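Endoglucanase E-5 (Thermobifida fusca, PDB 2CKS) catalyses the endohydrolysis of internal (1->4)-beta-D-glucosidic linkages in cellulose, lichenin and cereal beta-D-glucans through its family 5 glycoside hydrolase catalytic domain, the part described here. Local coordinates at residues D58-S63 and R92-I97; W262-Y267 and Q298-K303; I36-H41 and Q67-E72. All blocks are in the same frame, centred on the assembly; numbering follows the deposited sequence.

Contact 1 (D58-S63 and R92-I97); sequences DIIRLS and RGLYVI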
loop_
_atom_site.group_PDB
_atom_site.type_symbol
_atom_site.label_atom_id
_atom_site.label_comp_id
_atom_site.label_asym_id
_atom_site.label_seq_id
_atom_site.Cartn_x
_atom_site.Cartn_y
_atom_site.Cartn_z
ATOM N N ASP A 58 -8.818 6.324 5.719
ATOM C CA ASP A 58 -9.580 6.179 4.476
ATOM C C ASP A 58 -9.425 4.807 3.827
ATOM O O ASP A 58 -10.275 4.370 3.056
ATOM C CB ASP A 58 -9.096 7.189 3.439
ATOM C CG ASP A 58 -9.279 8.610 3.868
ATOM O OD1 ASP A 58 -10.410 8.949 4.275
ATOM O OD2 ASP A 58 -8.354 9.460 3.827
ATOM N N ILE A 59 -8.307 4.153 4.123
ATOM C CA ILE A 59 -7.838 3.031 3.327
ATOM C C ILE A 59 -6.955 2.123 4.184
ATOM O O ILE A 59 -6.263 2.586 5.104
ATOM C CB ILE A 59 -7.085 3.604 2.090
ATOM C CG1 ILE A 59 -6.665 2.524 1.095
ATOM C CG2 ILE A 59 -5.882 4.424 2.501
ATOM C CD1 ILE A 59 -6.375 3.100 -0.291
ATOM N N ILE A 60 -7.013 0.833 3.887
ATOM C CA ILE A 60 -6.164 -0.172 4.514
ATOM C C ILE A 60 -5.511 -0.975 3.400
ATOM O O ILE A 60 -6.167 -1.385 2.441
ATOM C CB ILE A 60 -6.964 -1.095 5.475
ATOM C CG1 ILE A 60 -6.016 -2.070 6.195
ATOM C CG2 ILE A 60 -8.059 -1.858 4.760
ATOM C CD1 ILE A 60 -6.639 -2.814 7.328
ATOM N N ARG A 61 -4.215 -1.185 3.531
ATOM C CA ARG A 61 -3.485 -2.052 2.629
ATOM C C ARG A 61 -3.290 -3.398 3.310
ATOM O O ARG A 61 -2.755 -3.475 4.421
ATOM C CB ARG A 61 -2.160 -1.405 2.293
ATOM C CG ARG A 61 -1.199 -2.239 1.480
ATOM C CD ARG A 61 0.058 -1.473 1.368
ATOM N NE ARG A 61 1.083 -1.946 0.465
ATOM C CZ ARG A 61 2.323 -2.256 0.838
ATOM N NH1 ARG A 61 2.696 -2.291 2.111
ATOM N NH2 ARG A 61 3.200 -2.561 -0.085
ATOM N N LEU A 62 -3.752 -4.453 2.643
ATOM C CA LEU A 62 -3.646 -5.815 3.142
ATOM C C LEU A 62 -2.407 -6.481 2.554
ATOM O O LEU A 62 -2.388 -6.855 1.382
ATOM C CB LEU A 62 -4.908 -6.594 2.765
ATOM C CG LEU A 62 -6.229 -5.968 3.218
ATOM C CD1 LEU A 62 -7.406 -6.739 2.633
ATOM C CD2 LEU A 62 -6.324 -5.910 4.726
ATOM N N SER A 63 -1.361 -6.612 3.364
ATOM C CA SER A 63 -0.065 -7.047 2.882
ATOM C C SER A 63 0.066 -8.549 3.035
ATOM O O SER A 63 0.125 -9.068 4.146
ATOM C CB SER A 63 1.061 -6.329 3.627
ATOM O OG SER A 63 1.040 -4.940 3.322
ATOM N N ARG A 92 -16.530 -1.637 6.969
ATOM C CA ARG A 92 -16.126 -0.537 7.839
ATOM C C ARG A 92 -15.870 0.750 7.050
ATOM O O ARG A 92 -15.369 1.739 7.592
ATOM C CB ARG A 92 -14.903 -0.958 8.665
ATOM C CG ARG A 92 -15.236 -2.054 9.658
ATOM C CD ARG A 92 -14.079 -2.910 10.093
ATOM N NE ARG A 92 -14.496 -3.847 11.133
ATOM C CZ ARG A 92 -15.168 -4.975 10.928
ATOM N NH1 ARG A 92 -15.485 -5.397 9.707
ATOM N NH2 ARG A 92 -15.507 -5.710 11.968
ATOM N N GLY A 93 -16.251 0.744 5.776
ATOM C CA GLY A 93 -16.219 1.935 4.949
ATOM C C GLY A 93 -14.861 2.339 4.439
ATOM O O GLY A 93 -14.660 3.502 4.077
ATOM N N LEU A 94 -13.936 1.384 4.398
ATOM C CA LEU A 94 -12.562 1.625 3.963
ATOM C C LEU A 94 -12.294 1.180 2.537
ATOM O O LEU A 94 -12.791 0.142 2.095
ATOM C CB LEU A 94 -11.588 0.867 4.855
ATOM C CG LEU A 94 -11.628 1.176 6.344
ATOM C CD1 LEU A 94 -10.729 0.188 7.093
ATOM C CD2 LEU A 94 -11.213 2.607 6.568
ATOM N N TYR A 95 -11.480 1.956 1.835
ATOM C CA TYR A 95 -10.829 1.472 0.629
ATOM C C TYR A 95 -9.837 0.402 1.026
ATOM O O TYR A 95 -9.346 0.379 2.154
ATOM C CB TYR A 95 -10.147 2.614 -0.132
ATOM C CG TYR A 95 -11.187 3.535 -0.707
ATOM C CD1 TYR A 95 -11.641 4.643 -0.004
ATOM C CD2 TYR A 95 -11.760 3.265 -1.935
ATOM C CE1 TYR A 95 -12.628 5.461 -0.523
ATOM C CE2 TYR A 95 -12.752 4.070 -2.448
ATOM C CZ TYR A 95 -13.173 5.165 -1.754
ATOM O OH TYR A 95 -14.171 5.978 -2.245
ATOM N N VAL A 96 -9.572 -0.510 0.107
ATOM C CA VAL A 96 -8.674 -1.618 0.378
ATOM C C VAL A 96 -7.670 -1.743 -0.738
ATOM O O VAL A 96 -8.056 -1.743 -1.907
ATOM C CB VAL A 96 -9.423 -2.942 0.459
ATOM C CG1 VAL A 96 -8.451 -4.070 0.816
ATOM C CG2 VAL A 96 -10.502 -2.856 1.479
ATOM N N ILE A 97 -6.392 -1.842 -0.386
ATOM C CA ILE A 97 -5.367 -2.217 -1.346
ATOM C C ILE A 97 -5.006 -3.667 -1.108
ATOM O O ILE A 97 -4.620 -4.034 -0.004
ATOM C CB ILE A 97 -4.114 -1.362 -1.183
ATOM C CG1 ILE A 97 -4.464 0.108 -1.372
ATOM C CG2 ILE A 97 -3.032 -1.831 -2.160
ATOM C CD1 ILE A 97 -3.325 1.049 -1.098
#

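Contact 2 (W262-Y267 and Q298-K303); sequences WTKWNY and QWVRSK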
loop_
_atom_site.group_PDB
_atom_site.type_symbol
_atom_site.label_atom_id
_atom_site.label_comp_id
_atom_site.label_asym_id
_atom_site.label_seq_id
_atom_site.Cartn_x
_atom_site.Cartn_y
_atom_site.Cartn_z
ATOM N N TRP A 262 -1.428 7.673 0.847
ATOM C CA TRP A 262 -0.443 6.868 1.544
ATOM C C TRP A 262 -1.032 5.899 2.554
ATOM O O TRP A 262 -2.111 6.122 3.108
ATOM C CB TRP A 262 0.590 7.752 2.250
ATOM C CG TRP A 262 0.099 8.900 3.147
ATOM C CD1 TRP A 262 0.066 10.222 2.815
ATOM C CD2 TRP A 262 -0.307 8.833 4.530
ATOM N NE1 TRP A 262 -0.349 10.981 3.885
ATOM C CE2 TRP A 262 -0.582 10.157 4.953
ATOM C CE3 TRP A 262 -0.504 7.786 5.443
ATOM C CZ2 TRP A 262 -1.030 10.459 6.242
ATOM C CZ3 TRP A 262 -0.924 8.097 6.736
ATOM C CH2 TRP A 262 -1.183 9.417 7.117
ATOM N N THR A 263 -0.288 4.818 2.777
ATOM C CA THR A 263 -0.561 3.862 3.842
ATOM C C THR A 263 0.737 3.599 4.588
ATOM O O THR A 263 1.698 3.100 4.001
ATOM C CB THR A 263 -1.155 2.529 3.281
ATOM O OG1 THR A 263 -0.458 2.110 2.097
ATOM C CG2 THR A 263 -2.588 2.712 2.852
ATOM N N LYS A 264 0.765 3.919 5.881
ATOM C CA LYS A 264 1.980 3.791 6.669
ATOM C C LYS A 264 2.218 2.344 7.095
ATOM O O LYS A 264 1.285 1.618 7.435
ATOM C CB LYS A 264 1.929 4.683 7.914
ATOM C CG LYS A 264 3.163 4.553 8.801
ATOM C CD LYS A 264 3.204 5.548 9.923
ATOM C CE LYS A 264 4.556 5.523 10.597
ATOM N NZ LYS A 264 4.915 4.166 11.099
ATOM N N TRP A 265 3.486 1.952 7.084
ATOM C CA TRP A 265 3.932 0.667 7.599
ATOM C C TRP A 265 4.214 0.865 9.087
ATOM O O TRP A 265 5.067 1.683 9.426
ATOM C CB TRP A 265 5.227 0.313 6.873
ATOM C CG TRP A 265 5.762 -1.064 7.066
ATOM C CD1 TRP A 265 6.891 -1.403 7.743
ATOM C CD2 TRP A 265 5.248 -2.288 6.510
ATOM N NE1 TRP A 265 7.089 -2.760 7.684
ATOM C CE2 TRP A 265 6.099 -3.326 6.930
ATOM C CE3 TRP A 265 4.140 -2.612 5.717
ATOM C CZ2 TRP A 265 5.888 -4.657 6.577
ATOM C CZ3 TRP A 265 3.926 -3.935 5.373
ATOM C CH2 TRP A 265 4.804 -4.940 5.801
ATOM N N ASN A 266 3.528 0.182 10.005
ATOM C CA ASN A 266 2.462 -0.787 9.752
ATOM C C ASN A 266 1.538 -0.894 10.983
ATOM O O ASN A 266 1.901 -0.443 12.077
ATOM C CB ASN A 266 3.067 -2.153 9.429
ATOM C CG ASN A 266 3.910 -2.702 10.566
ATOM O OD1 ASN A 266 3.376 -3.233 11.543
ATOM N ND2 ASN A 266 5.233 -2.550 10.462
ATOM N N TYR A 267 0.366 -1.504 10.782
ATOM C CA TYR A 267 -0.674 -1.683 11.797
ATOM C C TYR A 267 -0.523 -3.057 12.461
ATOM O O TYR A 267 -1.241 -4.021 12.135
ATOM C CB TYR A 267 -2.051 -1.559 11.129
ATOM C CG TYR A 267 -3.184 -1.191 12.056
ATOM C CD1 TYR A 267 -3.243 0.071 12.655
ATOM C CD2 TYR A 267 -4.207 -2.093 12.323
ATOM C CE1 TYR A 267 -4.295 0.420 13.489
ATOM C CE2 TYR A 267 -5.262 -1.749 13.170
ATOM C CZ TYR A 267 -5.297 -0.494 13.747
ATOM O OH TYR A 267 -6.336 -0.169 14.593
ATOM N N GLN A 298 1.448 7.241 17.557
ATOM C CA GLN A 298 0.763 8.462 17.965
ATOM C C GLN A 298 0.861 9.512 16.859
ATOM O O GLN A 298 -0.101 10.223 16.599
ATOM C CB GLN A 298 1.305 9.022 19.280
ATOM C CG GLN A 298 0.455 10.187 19.827
ATOM C CD GLN A 298 -1.053 9.882 19.881
ATOM O OE1 GLN A 298 -1.502 9.085 20.710
ATOM N NE2 GLN A 298 -1.829 10.503 18.979
ATOM N N TRP A 299 2.018 9.572 16.204
ATOM C CA TRP A 299 2.271 10.533 15.140
ATOM C C TRP A 299 1.316 10.299 13.983
ATOM O O TRP A 299 0.663 11.227 13.531
ATOM C CB TRP A 299 3.729 10.439 14.686
ATOM C CG TRP A 299 4.099 11.299 13.542
ATOM C CD1 TRP A 299 4.529 12.588 13.595
ATOM C CD2 TRP A 299 4.100 10.931 12.164
ATOM N NE1 TRP A 299 4.793 13.055 12.328
ATOM C CE2 TRP A 299 4.546 12.050 11.431
ATOM C CE3 TRP A 299 3.783 9.760 11.471
ATOM C CZ2 TRP A 299 4.668 12.034 10.043
ATOM C CZ3 TRP A 299 3.907 9.748 10.087
ATOM C CH2 TRP A 299 4.338 10.879 9.393
ATOM N N VAL A 300 1.199 9.059 13.519
ATOM C CA VAL A 300 0.339 8.798 12.364
ATOM C C VAL A 300 -1.150 8.913 12.695
ATOM O O VAL A 300 -1.935 9.390 11.874
ATOM C CB VAL A 300 0.666 7.451 11.651
ATOM C CG1 VAL A 300 0.191 6.243 12.457
ATOM C CG2 VAL A 300 0.049 7.415 10.284
ATOM N N ARG A 301 -1.533 8.485 13.894
ATOM C CA ARG A 301 -2.921 8.583 14.323
ATOM C C ARG A 301 -3.341 10.045 14.335
ATOM O O ARG A 301 -4.439 10.381 13.904
ATOM C CB ARG A 301 -3.105 7.952 15.705
ATOM C CG ARG A 301 -4.547 7.869 16.170
ATOM C CD ARG A 301 -4.714 7.045 17.435
ATOM N NE ARG A 301 -6.050 7.173 18.015
ATOM C CZ ARG A 301 -6.485 8.214 18.727
ATOM N NH1 ARG A 301 -5.701 9.261 18.967
ATOM N NH2 ARG A 301 -7.728 8.202 19.206
ATOM N N SER A 302 -2.446 10.912 14.796
ATOM C CA SER A 302 -2.721 12.341 14.842
ATOM C C SER A 302 -2.861 12.925 13.439
ATOM O O SER A 302 -3.729 13.758 13.213
ATOM C CB SER A 302 -1.642 13.062 15.634
ATOM O OG SER A 302 -1.816 12.776 17.009
ATOM N N LYS A 303 -2.042 12.459 12.497
ATOM C CA LYS A 303 -2.165 12.907 11.108
ATOM C C LYS A 303 -3.512 12.500 10.544
ATOM O O LYS A 303 -4.178 13.299 9.903
ATOM C CB LYS A 303 -1.068 12.332 10.204
ATOM C CG LYS A 303 0.354 12.726 10.542
ATOM C CD LYS A 303 0.574 14.226 10.555
ATOM C CE LYS A 303 2.066 14.537 10.554
ATOM N NZ LYS A 303 2.423 15.735 11.336
#

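Contact 3 (I36-H41 and Q67-E72); sequences IQWFDH and QEDGYE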
loop_
_atom_site.group_PDB
_atom_site.type_symbol
_atom_site.label_atom_id
_atom_site.label_comp_id
_atom_site.label_asym_id
_atom_site.label_seq_id
_atom_site.Cartn_x
_atom_site.Cartn_y
_atom_site.Cartn_z
ATOM N N ILE A 36 0.337 -10.792 6.823
ATOM C CA ILE A 36 -0.725 -11.534 7.506
ATOM C C ILE A 36 -0.290 -12.938 7.973
ATOM O O ILE A 36 -0.942 -13.542 8.823
ATOM C CB ILE A 36 -2.041 -11.571 6.671
ATOM C CG1 ILE A 36 -1.899 -12.421 5.413
ATOM C CG2 ILE A 36 -2.496 -10.143 6.339
ATOM C CD1 ILE A 36 -3.237 -12.731 4.734
ATOM N N GLN A 37 0.828 -13.445 7.457
ATOM C CA GLN A 37 1.380 -14.719 7.934
ATOM C C GLN A 37 2.016 -14.620 9.324
ATOM O O GLN A 37 2.252 -15.641 9.978
ATOM C CB GLN A 37 2.401 -15.268 6.926
ATOM C CG GLN A 37 3.818 -14.720 7.039
ATOM C CD GLN A 37 4.061 -13.445 6.242
ATOM O OE1 GLN A 37 3.128 -12.694 5.940
ATOM N NE2 GLN A 37 5.326 -13.196 5.902
ATOM N N TRP A 38 2.321 -13.398 9.753
ATOM C CA TRP A 38 2.932 -13.156 11.057
ATOM C C TRP A 38 2.023 -12.397 12.022
ATOM O O TRP A 38 2.093 -12.611 13.233
ATOM C CB TRP A 38 4.217 -12.354 10.899
ATOM C CG TRP A 38 5.302 -13.019 10.139
ATOM C CD1 TRP A 38 5.703 -14.318 10.232
ATOM C CD2 TRP A 38 6.163 -12.402 9.188
ATOM N NE1 TRP A 38 6.756 -14.551 9.381
ATOM C CE2 TRP A 38 7.065 -13.381 8.735
ATOM C CE3 TRP A 38 6.271 -11.104 8.671
ATOM C CZ2 TRP A 38 8.048 -13.114 7.787
ATOM C CZ3 TRP A 38 7.246 -10.841 7.722
ATOM C CH2 TRP A 38 8.121 -11.842 7.294
ATOM N N PHE A 39 1.183 -11.499 11.501
ATOM C CA PHE A 39 0.433 -10.566 12.347
ATOM C C PHE A 39 -1.051 -10.582 12.037
ATOM O O PHE A 39 -1.731 -9.566 12.120
ATOM C CB PHE A 39 1.016 -9.152 12.245
ATOM C CG PHE A 39 2.425 -9.072 12.728
ATOM C CD1 PHE A 39 2.706 -8.983 14.082
ATOM C CD2 PHE A 39 3.480 -9.147 11.828
ATOM C CE1 PHE A 39 4.023 -8.957 14.522
ATOM C CE2 PHE A 39 4.787 -9.116 12.272
ATOM C CZ PHE A 39 5.050 -9.020 13.617
ATOM N N ASP A 40 -1.544 -11.758 11.685
ATOM C CA ASP A 40 -2.955 -11.954 11.447
ATOM C C ASP A 40 -3.756 -11.678 12.706
ATOM O O ASP A 40 -4.876 -11.180 12.629
ATOM C CB ASP A 40 -3.202 -13.390 11.025
ATOM C CG ASP A 40 -4.517 -13.567 10.363
ATOM O OD1 ASP A 40 -5.191 -14.579 10.666
ATOM O OD2 ASP A 40 -4.952 -12.745 9.532
ATOM N N HIS A 41 -3.177 -12.012 13.863
ATOM C CA HIS A 41 -3.839 -11.806 15.160
ATOM C C HIS A 41 -4.049 -10.323 15.537
ATOM O O HIS A 41 -4.802 -10.021 16.474
ATOM C CB HIS A 41 -3.110 -12.599 16.281
ATOM C CG HIS A 41 -1.686 -12.185 16.506
ATOM N ND1 HIS A 41 -0.703 -12.334 15.550
ATOM C CD2 HIS A 41 -1.080 -11.635 17.585
ATOM C CE1 HIS A 41 0.442 -11.866 16.022
ATOM N NE2 HIS A 41 0.240 -11.441 17.256
ATOM N N GLN A 67 6.484 -15.467 -0.312
ATOM C CA GLN A 67 7.512 -16.233 0.372
ATOM C C GLN A 67 7.479 -15.861 1.863
ATOM O O GLN A 67 6.484 -15.317 2.335
ATOM C CB GLN A 67 8.868 -15.984 -0.291
ATOM C CG GLN A 67 9.027 -16.747 -1.607
ATOM C CD GLN A 67 8.152 -16.221 -2.741
ATOM O OE1 GLN A 67 8.183 -15.031 -3.055
ATOM N NE2 GLN A 67 7.384 -17.111 -3.359
ATOM N N GLU A 68 8.526 -16.199 2.616
ATOM C CA GLU A 68 8.616 -15.868 4.044
ATOM C C GLU A 68 7.396 -16.380 4.823
ATOM O O GLU A 68 6.821 -15.677 5.653
ATOM C CB GLU A 68 8.859 -14.363 4.232
ATOM C CG GLU A 68 10.083 -13.880 3.456
ATOM C CD GLU A 68 10.422 -12.420 3.672
ATOM O OE1 GLU A 68 10.632 -12.008 4.841
ATOM O OE2 GLU A 68 10.488 -11.680 2.667
ATOM N N ASP A 69 7.028 -17.628 4.535
ATOM C CA ASP A 69 5.931 -18.342 5.200
ATOM C C ASP A 69 4.543 -17.816 4.840
ATOM O O ASP A 69 3.565 -18.092 5.538
ATOM C CB ASP A 69 6.129 -18.358 6.723
ATOM C CG ASP A 69 7.403 -19.076 7.129
ATOM O OD1 ASP A 69 8.154 -18.527 7.960
ATOM O OD2 ASP A 69 7.723 -20.189 6.663
ATOM N N GLY A 70 4.464 -17.107 3.718
ATOM C CA GLY A 70 3.230 -16.513 3.258
ATOM C C GLY A 70 2.446 -17.399 2.308
ATOM O O GLY A 70 2.376 -18.611 2.475
ATOM N N TYR A 71 1.846 -16.770 1.300
ATOM C CA TYR A 71 0.891 -17.398 0.400
ATOM C C TYR A 71 1.313 -18.771 -0.116
ATOM O O TYR A 71 0.491 -19.684 -0.138
ATOM C CB TYR A 71 0.612 -16.440 -0.762
ATOM C CG TYR A 71 -0.275 -16.967 -1.868
ATOM C CD1 TYR A 71 -1.638 -16.708 -1.885
ATOM C CD2 TYR A 71 0.262 -17.710 -2.912
ATOM C CE1 TYR A 71 -2.453 -17.191 -2.923
ATOM C CE2 TYR A 71 -0.536 -18.192 -3.940
ATOM C CZ TYR A 71 -1.877 -17.924 -3.948
ATOM O OH TYR A 71 -2.648 -18.418 -4.986
ATOM N N GLU A 72 2.570 -18.917 -0.516
ATOM C CA GLU A 72 3.029 -20.168 -1.127
ATOM C C GLU A 72 2.845 -21.380 -0.224
ATOM O O GLU A 72 2.731 -22.505 -0.720
ATOM C CB GLU A 72 4.488 -20.056 -1.579
ATOM C CG GLU A 72 5.510 -20.149 -0.459
ATOM C CD GLU A 72 6.937 -19.969 -0.940
ATOM O OE1 GLU A 72 7.179 -19.979 -2.180
ATOM O OE2 GLU A 72 7.823 -19.812 -0.065
#

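Contact 1 (D58-S63 and R92-I97)
Ile59 lays its CG1-CD1 arm over the neighbouring strand, with CG1 3.7 Å from Tyr95 CB and CD1 3.7 Å from Ile97 CG1. CG1 stands anti to the backbone N (chi1 -174°), which puts it beside Tyr95 CB; CD1 goes on to Ile97. The two strands begin and end a beta-alpha-beta crossover of the TIM barrel, with helix 75-90 between them, and they run parallel with an angle of 25° between their axes. Four backbone hydrogen bonds lace them together. Tyr95 N binds Asp58 O, Ile60 N binds Tyr95 O, Ile97 N binds Ile60 O, and the series closes with Leu62 N donating to Ile97 O at 2.8 Å. Ile60 thus uses both its N-H and its carbonyl on the same partner strand, the regular pattern of parallel pairing.

Ile59, Arg61 and Ile97 point to the barrel interior. The CB and CG of Arg61 rest on Ile97 CB, both at 4.0 Å; the chain runs extended from CG to NE, and the guanidinium forms salt bridges with Glu135 and Glu231, the probable nucleophile, and a hydrogen bond with Asn138. Ile60 and Val96 point the opposite way, and both touch Ala89 of helix 75-90; Leu62 also packs on this helix, at Met82 and Leu85. Tyr95 starts on the inner face, but its ring leads away to pack against Val5 and Tyr8 of helix 4-8, with OH bonded to Gly9 O. Asp58 O lies in the plane of this ring at its edge, 3.4 Å from CD1. The outer layer is tightest where Leu62 CD1 presses on Val96 CG1 at 3.4 Å, inside ordinary van der Waals separation.

Contact 2 (W262-Y267 and Q298-K303)
The strand carrying Trp262 and Lys264 and the helical turn carrying Val300 run in nearly opposite directions, at 162°, with their axes 10.6 Å apart. Lys264 and Val300 are the closest pair along the backbone, their CA atoms 7.8 Å apart. That spacing leaves room for one layer of side chains, and no hydrogen bond crosses it.

Val300 fills the middle of the layer. Its CG2 lies anti to the backbone N, and this methyl meets Trp262 CZ3 at 3.7 Å, the two side chains lying alongside with opposite headings. The indole reaches further along the helix, bringing CH2 to 4.2 Å from Lys303 CB, which lies near the ring plane at its edge. Lys264, modelled in two conformers, contributes its aliphatic chain: in the one described here, CD sits 3.6 Å from Val300 CB and also approaches the edge of the Trp299 ring. A lysine stem thus serves as apolar packing, while NZ bends back to Trp265 O, from above the carbonyl plane. On one face of the Trp299 indole, Lys303 CE stands 3.2 Å above the plane, toward the rim. Asp249 OD1 takes a salt bridge from Lys303 NZ and a hydrogen bond from Trp299 NE1, which would probably limit the rotation of the indole.

The contact belongs to the TIM barrel, where helix 295-304 packs outside strand 262-265. Beside it, helix 245-258 presents Ile252 to both Trp262 and Trp299, while Met31 of strand 29-32 touches Lys264 and Val300, and Phe232 of strand 227-233 touches Lys264 and Trp299.

Contact 3 (I36-H41 and Q67-E72)
Gln37 donates from NE2 to Glu68 O at 2.9 Å, joining the short helix after strand 29-32 to the loop after strand 59-65, at the C-terminal end of the TIM-barrel strands. The bond is bent, 140° at the hydrogen, and the donor is tilted from the carbonyl plane. The same NE2 stands 3.1 Å above the centre of the Trp38 indole, so NE2 meets both the ring face and the carbonyl. Nearer the backbone, Gln37 CB packs against Asp69 O at 3.4 Å. Trp38 meets Glu68 obliquely: OE1 comes to the ring edge, in plane, 3.5 Å from CH2. An alanine in place of Gln37 would probably leave Glu68 O without this donor and one face of the Trp38 ring without its amide cover.

Behind these contacts, residues 67-70 form a type I' beta turn, closed by Gly70 N to Gln67 O, which presents the carbonyls of Glu68 and Asp69 to Gln37. Asp69 OD1 binds a zinc ion. Tyr65 of strand 59-65 touches Gln37, and its ring meets that of Trp38. Gln67 is held through OE1 by Asn111, while its NE2 reaches Glu72 OE1 at 3.1 Å from above the carboxylate plane.

All three contacts belong to one TIM barrel. Along the chain, contacts 3 and 1 interleave: segment 36-41 comes first, then 58-63, 67-72 and 92-97. Contact 2 follows both. Contact 1 joins adjacent barrel strands, and contact 2 packs the last strand, 262-265, against helix 295-304; their centres are 13 Å apart, and they meet across the barrel interior where Ile59 and Arg61 touch Thr263. Contact 3 lies about 18 Å from contact 1, centre to centre, among the loops beyond the strands, linked to it where Ser63 O probably accepts a hydrogen bond from Ile36 N. Contacts 2 and 3, with centres 22 Å apart, do not touch. Together they run from barrel wall and core to the rim on the catalytic side.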